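Local atomic coordinates of putative major capsid protein (Cafeteriavirus-dependent mavirus, PDB entry 6G44), a protein that forms, as a double jelly-roll major capsid protein assembled in threes, the probable building block of the icosahedral shell of the virophage mavirus. Residues S91-I96 / Y163-E168; C145-E150 / M174-G179; N152-V157 / G243-V248; A183-P188 / K197-V202. All blocks are in the same frame, centred on the assembly; numbering follows the deposited sequence.

Contact 1 (S91-I96 / Y163-E168); sequences SLKDQI and YRQGTE. With SO4 (sulfate ion), chain F; SO4 (sulfate ion), chain K.
A hydrogen bond and a CA-H...O contact centred on Asp94 join 91-96 to 163-168. Asp94 has CG anti to its carbonyl carbon (chi1 -61°), which carries OD1 to the amide of Gln165; the N to OD1 distance is 3.0 Å and the N-H points almost straight at the oxygen, 171°, from above the carboxylate plane. Asp94 CA makes a C-H...O contact of 3.2 Å with Tyr163 O. Asp94 is third in a type II beta turn, Leu92 to Gln95, in the loop of this jelly-roll protein between strand 74-84 and the short strand 96-98; Ser91 OG accepts from the Lys93 amide, an ST turn. Charge gathers at the subunit boundary. Lys93, bent at chi2 and chi4, lays CE against the Gln165 amide carbon CD at 3.6 Å and brings NZ to Glu168 OE1 in a weak salt bridge of 3.2 Å, while a sulfate, probably from the crystallisation liquor, takes a shorter bond from NZ to its O1, 2.9 Å. Glu168 turns OE2 to the Met159 amide of the second subunit. Arg164 grips Glu168 O side-on, NE at 2.8 Å and NH2 at 2.6 Å from that oxygen. One water bridges Ile96 O and Tyr163 O, donating to both.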
loop_
_atom_site.group_PDB
_atom_site.type_symbol
_atom_site.label_atom_id
_atom_site.label_comp_id
_atom_site.label_asym_id
_atom_site.label_seq_id
_atom_site.Cartn_x
_atom_site.Cartn_y
_atom_site.Cartn_z
ATOM N N SER C 91 -4.184 28.549 17.532
ATOM C CA SER C 91 -5.107 27.423 17.374
ATOM C C SER C 91 -4.465 26.070 17.711
ATOM O O SER C 91 -5.132 25.174 18.233
ATOM C CB SER C 91 -5.715 27.384 15.967
ATOM O OG SER C 91 -4.823 26.854 14.987
ATOM N N LEU C 92 -3.176 25.954 17.383
ATOM C CA LEU C 92 -2.388 24.704 17.490
ATOM C C LEU C 92 -2.885 23.594 16.556
ATOM O O LEU C 92 -2.435 22.463 16.659
ATOM C CB LEU C 92 -2.291 24.199 18.926
ATOM C CG LEU C 92 -1.607 25.199 19.878
ATOM C CD1 LEU C 92 -1.653 24.655 21.297
ATOM C CD2 LEU C 92 -0.183 25.491 19.461
ATOM N N LYS C 93 -3.763 23.934 15.615
ATOM C CA LYS C 93 -4.374 22.889 14.808
ATOM C C LYS C 93 -3.300 22.199 13.965
ATOM O O LYS C 93 -2.529 22.841 13.258
ATOM C CB LYS C 93 -5.505 23.438 13.941
ATOM C CG LYS C 93 -6.245 22.403 13.086
ATOM C CD LYS C 93 -6.771 21.207 13.863
ATOM C CE LYS C 93 -7.660 20.340 12.974
ATOM N NZ LYS C 93 -8.895 21.061 12.531
ATOM N N ASP C 94 -3.272 20.871 14.085
ATOM C CA ASP C 94 -2.339 20.022 13.324
ATOM C C ASP C 94 -0.864 20.329 13.589
ATOM O O ASP C 94 0.001 20.161 12.728
ATOM C CB ASP C 94 -2.672 20.050 11.809
ATOM C CG ASP C 94 -4.065 19.522 11.493
ATOM O OD1 ASP C 94 -4.534 18.591 12.160
ATOM O OD2 ASP C 94 -4.683 20.026 10.527
ATOM N N GLN C 95 -0.551 20.790 14.802
ATOM C CA GLN C 95 0.814 21.216 15.106
ATOM C C GLN C 95 1.512 20.483 16.254
ATOM O O GLN C 95 2.723 20.655 16.412
ATOM C CB GLN C 95 0.812 22.719 15.406
ATOM C CG GLN C 95 0.643 23.511 14.125
ATOM C CD GLN C 95 0.470 24.998 14.340
ATOM O OE1 GLN C 95 -0.294 25.416 15.208
ATOM N NE2 GLN C 95 1.162 25.799 13.520
ATOM N N ILE C 96 0.812 19.637 17.004
ATOM C CA ILE C 96 1.373 18.957 18.172
ATOM C C ILE C 96 1.228 17.451 18.002
ATOM O O ILE C 96 0.160 16.961 17.599
ATOM C CB ILE C 96 0.622 19.350 19.481
ATOM C CG1 ILE C 96 0.608 20.866 19.689
ATOM C CG2 ILE C 96 1.234 18.662 20.696
ATOM C CD1 ILE C 96 1.975 21.496 19.828
ATOM N N TYR C 163 1.875 15.819 12.096
ATOM C CA TYR C 163 1.002 16.255 13.204
ATOM C C TYR C 163 -0.410 16.569 12.783
ATOM O O TYR C 163 -1.204 17.012 13.605
ATOM C CB TYR C 163 1.674 17.385 14.018
ATOM C CG TYR C 163 3.075 17.001 14.444
ATOM C CD1 TYR C 163 3.379 15.725 14.945
ATOM C CD2 TYR C 163 4.143 17.907 14.324
ATOM C CE1 TYR C 163 4.673 15.353 15.260
ATOM C CE2 TYR C 163 5.439 17.545 14.662
ATOM C CZ TYR C 163 5.710 16.275 15.128
ATOM O OH TYR C 163 6.972 15.835 15.440
ATOM N N ARG C 164 -0.780 16.164 11.556
ATOM C CA ARG C 164 -2.170 16.254 11.153
ATOM C C ARG C 164 -2.859 15.234 12.117
ATOM O O ARG C 164 -2.423 14.097 12.338
ATOM C CB ARG C 164 -2.338 15.705 9.724
ATOM C CG ARG C 164 -2.064 16.785 8.672
ATOM C CD ARG C 164 -1.780 16.275 7.256
ATOM N NE ARG C 164 -2.991 15.744 6.614
ATOM C CZ ARG C 164 -3.057 15.115 5.445
ATOM N NH1 ARG C 164 -1.985 14.910 4.685
ATOM N NH2 ARG C 164 -4.224 14.670 5.019
ATOM N N GLN C 165 -3.971 15.709 12.661
ATOM C CA GLN C 165 -4.774 14.842 13.531
ATOM C C GLN C 165 -5.509 13.791 12.706
ATOM O O GLN C 165 -5.462 13.807 11.467
ATOM C CB GLN C 165 -5.683 15.668 14.397
ATOM C CG GLN C 165 -6.739 16.466 13.738
ATOM C CD GLN C 165 -7.573 17.200 14.804
ATOM O OE1 GLN C 165 -8.785 17.161 14.775
ATOM N NE2 GLN C 165 -6.899 17.918 15.719
ATOM N N GLY C 166 -6.119 12.837 13.396
ATOM C CA GLY C 166 -6.832 11.755 12.722
ATOM C C GLY C 166 -7.882 12.204 11.728
ATOM O O GLY C 166 -7.976 11.701 10.631
ATOM N N THR C 167 -8.663 13.210 12.102
ATOM C CA THR C 167 -9.693 13.716 11.180
ATOM C C THR C 167 -9.110 14.407 9.958
ATOM O O THR C 167 -9.830 14.703 8.991
ATOM C CB THR C 167 -10.662 14.674 11.879
ATOM O OG1 THR C 167 -9.923 15.837 12.295
ATOM C CG2 THR C 167 -11.383 14.005 13.039
ATOM N N GLU C 168 -7.809 14.679 9.967
ATOM C CA GLU C 168 -7.111 15.280 8.864
ATOM C C GLU C 168 -6.223 14.280 8.127
ATOM O O GLU C 168 -5.474 14.664 7.260
ATOM C CB GLU C 168 -6.268 16.467 9.403
ATOM C CG GLU C 168 -7.109 17.499 10.153
ATOM C CD GLU C 168 -7.980 18.380 9.276
ATOM O OE1 GLU C 168 -8.640 19.306 9.835
ATOM O OE2 GLU C 168 -7.973 18.219 8.052
HETATM S S SO4 F . -11.960 19.269 13.607
HETATM O O1 SO4 F . -10.681 19.595 14.280
HETATM O O2 SO4 F . -12.077 20.049 12.355
HETATM O O3 SO4 F . -11.991 17.814 13.315
HETATM O O4 SO4 F . -13.055 19.724 14.485
HETATM S S SO4 K . -3.868 14.158 1.177
HETATM O O1 SO4 K . -4.233 15.592 1.050
HETATM O O2 SO4 K . -2.551 14.004 1.871
HETATM O O3 SO4 K . -3.794 13.598 -0.208
HETATM O O4 SO4 K . -4.958 13.510 1.974
HETATM O O HOH W 1 -4.287 18.568 16.300
HETATM O O HOH W 2 -2.107 16.695 16.157
#

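Contact 2 (C145-E150 / M174-G179); sequences CSDVDE and MSRGLG
A largely buried salt-bridge network, Asp147 and Asp149 with Arg176, ties together two parts of the long loop that runs from helix 136-142 to strand 183-186 in this jelly-roll capsid protein. Arg176 holds CG anti to its carbonyl carbon (chi1 -53°) and bends at chi3, so that its CG and CD pass beside Cys145, with CD 4.0 Å from Cys145 CB, before the guanidinium reaches the acids. The end of the group then grips one oxygen with two nitrogens: NH2 meets Asp149 OD1 at 2.9 Å on the syn lone pair, and NH1 comes to the same OD1, also at 2.9 Å, from above the carboxylate plane. Asp149 OD1 lies nearly in the guanidinium plane, although the two planar groups are turned 65° apart. NH1 also donates to Asp147 O at 2.9 Å and forms a longer salt bridge, 3.3 Å, with Asp147 OD1. NE donates to Leu98 O and NH2 is also hydrogen-bonded to Tyr163 OH, so all three nitrogens are engaged, which should fix the group's rotation; the arginine would be expected to keep both aspartates ionised. Asp147 has CG anti to its backbone N, which places CG 3.3 Å from Met174 O. A water accepts from Asp147 N and donates to Ser175 O, its oxygen 2.9 Å from Ser175 O.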
loop_
_atom_site.group_PDB
_atom_site.type_symbol
_atom_site.label_atom_id
_atom_site.label_comp_id
_atom_site.label_asym_id
_atom_site.label_seq_id
_atom_site.Cartn_x
_atom_site.Cartn_y
_atom_site.Cartn_z
ATOM N N CYS C 145 3.445 5.625 16.461
ATOM C CA CYS C 145 4.077 6.783 15.831
ATOM C C CYS C 145 5.197 6.270 14.947
ATOM O O CYS C 145 6.384 6.413 15.280
ATOM C CB CYS C 145 4.626 7.697 16.923
ATOM S SG CYS C 145 3.301 8.464 17.882
ATOM N N SER C 146 4.828 5.687 13.803
ATOM C CA SER C 146 5.773 5.013 12.920
ATOM C C SER C 146 6.202 5.816 11.704
ATOM O O SER C 146 7.167 5.435 11.063
ATOM C CB SER C 146 5.244 3.661 12.443
ATOM O OG SER C 146 4.028 3.801 11.750
ATOM N N ASP C 147 5.525 6.909 11.396
ATOM C CA ASP C 147 5.915 7.747 10.268
ATOM C C ASP C 147 7.253 8.406 10.568
ATOM O O ASP C 147 7.429 8.934 11.689
ATOM C CB ASP C 147 4.827 8.791 10.017
ATOM C CG ASP C 147 5.182 9.764 8.929
ATOM O OD1 ASP C 147 5.809 10.803 9.260
ATOM O OD2 ASP C 147 4.827 9.513 7.757
ATOM N N VAL C 148 8.171 8.384 9.595
ATOM C CA VAL C 148 9.506 8.937 9.713
ATOM C C VAL C 148 9.580 10.234 8.919
ATOM O O VAL C 148 9.164 10.280 7.746
ATOM C CB VAL C 148 10.550 7.900 9.242
ATOM C CG1 VAL C 148 11.932 8.495 9.156
ATOM C CG2 VAL C 148 10.551 6.671 10.146
ATOM N N ASP C 149 10.138 11.276 9.532
ATOM C CA ASP C 149 10.211 12.589 8.896
ATOM C C ASP C 149 11.066 12.558 7.634
ATOM O O ASP C 149 12.162 11.976 7.583
ATOM C CB ASP C 149 10.874 13.608 9.819
ATOM C CG ASP C 149 10.059 13.921 11.053
ATOM O OD1 ASP C 149 8.836 13.905 10.993
ATOM O OD2 ASP C 149 10.685 14.225 12.098
ATOM N N GLU C 150 10.557 13.208 6.581
ATOM C CA GLU C 150 11.296 13.331 5.335
ATOM C C GLU C 150 12.142 14.580 5.268
ATOM O O GLU C 150 13.172 14.573 4.589
ATOM C CB GLU C 150 10.326 13.298 4.150
ATOM C CG GLU C 150 9.564 11.984 4.029
ATOM C CD GLU C 150 8.275 11.882 4.836
ATOM O OE1 GLU C 150 7.918 12.861 5.541
ATOM O OE2 GLU C 150 7.627 10.804 4.747
ATOM N N MET C 174 0.468 7.622 8.397
ATOM C CA MET C 174 1.192 8.857 8.099
ATOM C C MET C 174 1.266 9.781 9.301
ATOM O O MET C 174 2.043 10.748 9.311
ATOM C CB MET C 174 0.481 9.649 6.981
ATOM C CG MET C 174 0.425 8.941 5.637
ATOM S SD MET C 174 2.075 8.740 4.966
ATOM C CE MET C 174 2.387 7.043 5.423
ATOM N N SER C 175 0.424 9.515 10.296
ATOM C CA SER C 175 0.227 10.470 11.393
ATOM C C SER C 175 0.880 10.062 12.715
ATOM O O SER C 175 0.702 8.939 13.189
ATOM C CB SER C 175 -1.273 10.665 11.624
ATOM O OG SER C 175 -1.491 11.541 12.757
ATOM N N ARG C 176 1.594 11.022 13.323
ATOM C CA ARG C 176 2.016 10.980 14.736
ATOM C C ARG C 176 1.252 12.010 15.570
ATOM O O ARG C 176 1.681 12.369 16.686
ATOM C CB ARG C 176 3.518 11.242 14.833
ATOM C CG ARG C 176 4.386 10.344 13.965
ATOM C CD ARG C 176 5.881 10.395 14.313
ATOM N NE ARG C 176 6.424 11.764 14.326
ATOM C CZ ARG C 176 7.041 12.388 13.314
ATOM N NH1 ARG C 176 7.212 11.807 12.125
ATOM N NH2 ARG C 176 7.444 13.639 13.470
ATOM N N GLY C 177 0.111 12.446 15.044
ATOM C CA GLY C 177 -0.664 13.528 15.639
ATOM C C GLY C 177 -1.703 13.020 16.600
ATOM O O GLY C 177 -1.836 11.815 16.840
ATOM N N LEU C 178 -2.475 13.964 17.120
ATOM C CA LEU C 178 -3.500 13.643 18.110
ATOM C C LEU C 178 -4.693 12.979 17.445
ATOM O O LEU C 178 -4.932 13.165 16.244
ATOM C CB LEU C 178 -3.932 14.905 18.839
ATOM C CG LEU C 178 -2.795 15.707 19.480
ATOM C CD1 LEU C 178 -3.342 17.000 20.088
ATOM C CD2 LEU C 178 -2.007 14.877 20.468
ATOM N N GLY C 179 -5.433 12.177 18.187
ATOM C CA GLY C 179 -6.708 11.682 17.687
ATOM C C GLY C 179 -6.577 10.722 16.513
ATOM O O GLY C 179 -7.450 10.674 15.671
HETATM O O HOH W 3 2.656 7.075 12.258
#

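Contact 3 (N152-V157 / G243-V248). With SO4 (sulfate ion), chain P.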
loop_
_atom_site.group_PDB
_atom_site.type_symbol
_atom_site.label_atom_id
_atom_site.label_comp_id
_atom_site.label_asym_id
_atom_site.label_seq_id
_atom_site.Cartn_x
_atom_site.Cartn_y
_atom_site.Cartn_z
ATOM N N ASN C 152 13.462 18.532 7.287
ATOM C CA ASN C 152 13.978 19.007 8.554
ATOM C C ASN C 152 13.074 20.036 9.258
ATOM O O ASN C 152 13.446 20.522 10.332
ATOM C CB ASN C 152 15.407 19.530 8.376
ATOM C CG ASN C 152 15.473 20.884 7.706
ATOM O OD1 ASN C 152 14.551 21.325 7.030
ATOM N ND2 ASN C 152 16.622 21.544 7.870
ATOM N N LYS C 153 11.928 20.363 8.664
ATOM C CA LYS C 153 10.912 21.211 9.269
ATOM C C LYS C 153 9.537 20.664 8.944
ATOM O O LYS C 153 9.309 20.100 7.853
ATOM C CB LYS C 153 10.961 22.625 8.725
ATOM C CG LYS C 153 12.221 23.403 9.023
ATOM C CD LYS C 153 11.972 24.856 8.697
ATOM C CE LYS C 153 13.193 25.725 8.890
ATOM N NZ LYS C 153 13.118 26.718 7.807
ATOM N N ILE C 154 8.606 20.873 9.870
ATOM C CA ILE C 154 7.211 20.462 9.722
ATOM C C ILE C 154 6.359 21.695 9.910
ATOM O O ILE C 154 6.581 22.459 10.861
ATOM C CB ILE C 154 6.842 19.415 10.798
ATOM C CG1 ILE C 154 7.599 18.113 10.562
ATOM C CG2 ILE C 154 5.341 19.179 10.843
ATOM C CD1 ILE C 154 7.666 17.197 11.781
ATOM N N LYS C 155 5.404 21.933 9.023
ATOM C CA LYS C 155 4.511 23.101 9.114
ATOM C C LYS C 155 3.082 22.688 8.876
ATOM O O LYS C 155 2.798 21.881 7.980
ATOM C CB LYS C 155 4.894 24.155 8.083
ATOM C CG LYS C 155 6.318 24.675 8.230
ATOM C CD LYS C 155 6.607 25.869 7.305
ATOM C CE LYS C 155 6.431 25.537 5.827
ATOM N NZ LYS C 155 6.876 26.687 4.977
ATOM N N ALA C 156 2.156 23.226 9.672
ATOM C CA ALA C 156 0.731 22.953 9.468
ATOM C C ALA C 156 0.164 23.461 8.143
ATOM O O ALA C 156 -0.846 22.978 7.705
ATOM C CB ALA C 156 -0.095 23.485 10.651
ATOM N N VAL C 157 0.830 24.422 7.516
ATOM C CA VAL C 157 0.401 24.871 6.187
ATOM C C VAL C 157 0.671 23.845 5.089
ATOM O O VAL C 157 0.144 23.982 3.994
ATOM C CB VAL C 157 1.015 26.228 5.778
ATOM C CG1 VAL C 157 0.538 27.330 6.735
ATOM C CG2 VAL C 157 2.528 26.185 5.676
ATOM N N GLY C 243 6.811 16.332 19.738
ATOM C CA GLY C 243 6.952 17.102 18.516
ATOM C C GLY C 243 6.048 18.300 18.408
ATOM O O GLY C 243 4.854 18.221 18.726
ATOM N N ILE C 244 6.629 19.428 17.965
ATOM C CA ILE C 244 5.911 20.694 17.783
ATOM C C ILE C 244 6.289 21.223 16.412
ATOM O O ILE C 244 7.466 21.372 16.113
ATOM C CB ILE C 244 6.247 21.740 18.889
ATOM C CG1 ILE C 244 5.955 21.154 20.281
ATOM C CG2 ILE C 244 5.429 22.989 18.646
ATOM C CD1 ILE C 244 6.444 22.001 21.440
ATOM N N ALA C 245 5.278 21.468 15.576
ATOM C CA ALA C 245 5.488 22.036 14.248
ATOM C C ALA C 245 6.292 23.338 14.315
ATOM O O ALA C 245 6.162 24.134 15.257
ATOM C CB ALA C 245 4.175 22.282 13.551
ATOM N N ASP C 246 7.134 23.524 13.310
ATOM C CA ASP C 246 8.035 24.669 13.233
ATOM C C ASP C 246 7.350 25.978 12.933
ATOM O O ASP C 246 8.027 27.003 13.008
ATOM C CB ASP C 246 9.156 24.339 12.243
ATOM C CG ASP C 246 9.964 23.151 12.711
ATOM O OD1 ASP C 246 10.775 23.337 13.670
ATOM O OD2 ASP C 246 9.735 22.008 12.234
ATOM N N ASP C 247 6.051 25.973 12.611
ATOM C CA ASP C 247 5.293 27.203 12.414
ATOM C C ASP C 247 4.364 27.573 13.568
ATOM O O ASP C 247 3.596 28.533 13.431
ATOM C CB ASP C 247 4.592 27.255 11.049
ATOM C CG ASP C 247 3.499 26.206 10.836
ATOM O OD1 ASP C 247 3.410 25.208 11.598
ATOM O OD2 ASP C 247 2.730 26.404 9.842
ATOM N N VAL C 248 4.483 26.902 14.713
ATOM C CA VAL C 248 3.836 27.394 15.938
ATOM C C VAL C 248 4.591 28.652 16.364
ATOM O O VAL C 248 5.808 28.662 16.412
ATOM C CB VAL C 248 3.862 26.360 17.084
ATOM C CG1 VAL C 248 3.230 26.917 18.369
ATOM C CG2 VAL C 248 3.119 25.089 16.664
HETATM S S SO4 P . 6.978 25.198 1.682
HETATM O O1 SO4 P . 7.955 26.076 2.351
HETATM O O2 SO4 P . 6.997 25.428 0.211
HETATM O O3 SO4 P . 7.246 23.761 1.961
HETATM O O4 SO4 P . 5.653 25.550 2.278
#
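Where strand 242-244 runs out, the chain enters a type I beta turn, Ala245 to Val248, and two successive aspartates of that turn hold the loop 152-157 by its backbone. The contact thus joins the end of a short strand of the jelly-roll subunit to the loop between helix 136-142 and strand 183-186. Ala245 opens the turn and sets its methyl against Ile154, with CB 4.3 Å from Ile154 CG2, the apolar part of the contact. Asp246 follows and works in both directions. Its amide donates to Ile154 O, a short bond with N and O 2.7 Å apart that runs nearly along the C=O axis. Its side chain, CG anti to the carbonyl carbon (chi1 -62°), returns OD2 to the amide of the same isoleucine, 2.9 Å from Ile154 N, offering the anti lone pair to a nearly straight N-H (167°). Both polar backbone atoms of Ile154 are therefore matched by one residue, while OD1 of Asp246 pairs with Lys346, which should help keep the acid ionised.

Asp247 comes next with its CG in the crowded position between backbone N and carbonyl carbon (chi1 65°). That torsion swings the carboxylate across the Lys155 chain at about a right angle, CB of Lys155 being 3.6 Å from Asp247 OD2. Lys155 itself sends NZ off to a sulfate. Asp247 OD1 accepts from Gln95 NE2 and, from above the carboxylate plane, from the amide of Ala156, with Ala156 N 3.0 Å from Asp247 OD1.

Contact 4 (A183-P188 / K197-V202)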
loop_
_atom_site.group_PDB
_atom_site.type_symbol
_atom_site.label_atom_id
_atom_site.label_comp_id
_atom_site.label_asym_id
_atom_site.label_seq_id
_atom_site.Cartn_x
_atom_site.Cartn_y
_atom_site.Cartn_z
ATOM N N ALA C 183 -4.044 7.277 22.328
ATOM C CA ALA C 183 -4.949 7.989 23.222
ATOM C C ALA C 183 -4.325 9.280 23.727
ATOM O O ALA C 183 -3.125 9.361 23.969
ATOM C CB ALA C 183 -5.305 7.111 24.398
ATOM N N TYR C 184 -5.161 10.283 23.884
ATOM C CA TYR C 184 -4.688 11.606 24.292
ATOM C C TYR C 184 -5.869 12.356 24.917
ATOM O O TYR C 184 -7.036 12.041 24.684
ATOM C CB TYR C 184 -4.086 12.421 23.072
ATOM C CG TYR C 184 -5.223 13.002 22.281
ATOM C CD1 TYR C 184 -6.089 12.175 21.573
ATOM C CD2 TYR C 184 -5.548 14.363 22.356
ATOM C CE1 TYR C 184 -7.215 12.674 20.952
ATOM C CE2 TYR C 184 -6.659 14.869 21.715
ATOM C CZ TYR C 184 -7.508 14.019 21.021
ATOM O OH TYR C 184 -8.669 14.519 20.448
ATOM N N TYR C 185 -5.544 13.415 25.658
ATOM C CA TYR C 185 -6.567 14.352 26.141
ATOM C C TYR C 185 -5.970 15.731 26.326
ATOM O O TYR C 185 -5.024 15.881 27.095
ATOM C CB TYR C 185 -7.172 13.895 27.462
ATOM C CG TYR C 185 -8.215 14.884 27.971
ATOM C CD1 TYR C 185 -9.379 15.108 27.254
ATOM C CD2 TYR C 185 -7.998 15.611 29.139
ATOM C CE1 TYR C 185 -10.331 16.012 27.699
ATOM C CE2 TYR C 185 -8.948 16.527 29.591
ATOM C CZ TYR C 185 -10.098 16.722 28.858
ATOM O OH TYR C 185 -11.061 17.646 29.261
ATOM N N ILE C 186 -6.531 16.718 25.645
ATOM C CA ILE C 186 -6.127 18.130 25.797
ATOM C C ILE C 186 -6.966 18.763 26.895
ATOM O O ILE C 186 -8.200 18.778 26.821
ATOM C CB ILE C 186 -6.331 18.925 24.497
ATOM C CG1 ILE C 186 -5.519 18.293 23.359
ATOM C CG2 ILE C 186 -5.904 20.376 24.684
ATOM C CD1 ILE C 186 -5.957 18.730 21.980
ATOM N N HIS C 187 -6.284 19.299 27.911
ATOM C CA HIS C 187 -6.983 19.968 29.001
ATOM C C HIS C 187 -7.571 21.262 28.460
ATOM O O HIS C 187 -7.012 21.886 27.549
ATOM C CB HIS C 187 -6.021 20.289 30.131
ATOM C CG HIS C 187 -5.371 19.098 30.784
ATOM N ND1 HIS C 187 -4.898 19.155 32.080
ATOM C CD2 HIS C 187 -5.036 17.867 30.322
ATOM C CE1 HIS C 187 -4.334 18.005 32.396
ATOM N NE2 HIS C 187 -4.403 17.201 31.343
ATOM N N PRO C 188 -8.705 21.709 29.022
ATOM C CA PRO C 188 -9.274 22.992 28.607
ATOM C C PRO C 188 -8.272 24.153 28.680
ATOM O O PRO C 188 -7.469 24.233 29.618
ATOM C CB PRO C 188 -10.410 23.193 29.627
ATOM C CG PRO C 188 -10.858 21.791 29.912
ATOM C CD PRO C 188 -9.564 21.034 30.015
ATOM N N LYS C 197 -1.820 21.720 28.278
ATOM C CA LYS C 197 -1.500 20.442 28.910
ATOM C C LYS C 197 -2.200 19.351 28.116
ATOM O O LYS C 197 -3.385 19.451 27.847
ATOM C CB LYS C 197 -1.934 20.390 30.380
ATOM C CG LYS C 197 -0.996 21.123 31.309
ATOM C CD LYS C 197 -1.482 21.038 32.754
ATOM C CE LYS C 197 -0.513 21.720 33.704
ATOM N NZ LYS C 197 -0.920 21.434 35.114
ATOM N N ILE C 198 -1.437 18.322 27.779
ATOM C CA ILE C 198 -1.952 17.174 27.013
ATOM C C ILE C 198 -1.541 15.876 27.723
ATOM O O ILE C 198 -0.355 15.661 28.015
ATOM C CB ILE C 198 -1.413 17.158 25.560
ATOM C CG1 ILE C 198 -1.655 18.510 24.911
ATOM C CG2 ILE C 198 -2.075 16.022 24.761
ATOM C CD1 ILE C 198 -1.029 18.691 23.555
ATOM N N ASP C 199 -2.514 15.015 27.974
ATOM C CA ASP C 199 -2.277 13.667 28.464
ATOM C C ASP C 199 -2.036 12.769 27.249
ATOM O O ASP C 199 -2.750 12.875 26.237
ATOM C CB ASP C 199 -3.481 13.118 29.227
ATOM C CG ASP C 199 -3.924 14.011 30.376
ATOM O OD1 ASP C 199 -3.092 14.798 30.898
ATOM O OD2 ASP C 199 -5.118 13.927 30.743
ATOM N N PHE C 200 -1.049 11.907 27.351
ATOM C CA PHE C 200 -0.714 10.906 26.310
ATOM C C PHE C 200 -0.660 9.505 26.912
ATOM O O PHE C 200 -0.241 9.326 28.069
ATOM C CB PHE C 200 0.667 11.170 25.729
ATOM C CG PHE C 200 0.794 12.430 24.923
ATOM C CD1 PHE C 200 0.566 12.413 23.566
ATOM C CD2 PHE C 200 1.187 13.626 25.513
ATOM C CE1 PHE C 200 0.720 13.540 22.820
ATOM C CE2 PHE C 200 1.314 14.779 24.770
ATOM C CZ PHE C 200 1.108 14.736 23.401
ATOM N N VAL C 201 -1.012 8.501 26.112
ATOM C CA VAL C 201 -0.781 7.090 26.425
ATOM C C VAL C 201 -0.204 6.461 25.161
ATOM O O VAL C 201 -0.823 6.588 24.087
ATOM C CB VAL C 201 -2.043 6.333 26.823
ATOM C CG1 VAL C 201 -1.710 4.914 27.205
ATOM C CG2 VAL C 201 -2.749 7.004 27.980
ATOM N N VAL C 202 0.928 5.807 25.274
ATOM C CA VAL C 202 1.580 5.119 24.119
ATOM C C VAL C 202 1.974 3.715 24.535
ATOM O O VAL C 202 2.626 3.549 25.588
ATOM C CB VAL C 202 2.839 5.867 23.645
ATOM C CG1 VAL C 202 3.587 5.089 22.563
ATOM C CG2 VAL C 202 2.458 7.258 23.171
HETATM O O HOH W 4 -2.624 4.829 23.068
HETATM O O HOH W 5 -4.462 22.836 28.122
#
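His187 crosses Asp199 at about a right angle, its ring and the carboxylate 76° apart, so that NE2 donates to Asp199 OD1 at 2.8 Å from above the plane of the acid while the oxygen stays close to the ring plane. Thr80 is also bonded to OD1, and the acid is likely to steady the imidazole and could raise its affinity for a second proton. One face of the same ring takes a CH-pi contact from Lys197, whose CB sits 3.7 Å from the ring centroid and only 14° off the normal. His187 CG lies anti to its carbonyl carbon (chi1 -62°), which folds the ring back over the neighbouring strand. Tyr185 runs beside Asp199 pointing the same way, and its ring edge brings CD2 to 3.7 Å from Asp199 OD2. On the other face of the sheet Ile186 and Ile198 lie side by side, CG1 to CG1 4.2 Å, and Ile198 CG2 rests over a face of the Phe200 ring. The strands that carry them are an antiparallel hairpin: Tyr185 and Asp199 form a hydrogen-bonded pair, with Asp199 N to Tyr185 O at 2.8 Å, and His187 N bonds Lys197 O at 2.9 Å. Strand 195-205 continues the jelly-roll sheet onto strand 74-84, strand 96-98 packs against Ile198 and Phe200, and Tyr184 reaches Gly401 of the second subunit.

Contact 2 is the most buried of the four and lies nearest the centre of the chain; contacts 1, 3 and 4 lie farther out and are partly buried. Contacts 1, 2 and 3 interlock along one long loop, 143-182, pinning it to itself and to the chain around strands 96-98 and 242-244, largely through carboxylates meeting amides or an arginine. Tyr163 OH links contact 1 to Arg176 of contact 2, and Gln95 links it to Ala245 and Asp247 of contact 3. Contact 4 differs: it is regular sheet pairing, and its apolar face meets Leu178 of contact 2 and Ile96 of contact 1. Contacts 1 and 4 lie against the second subunit, which contact 2 barely touches.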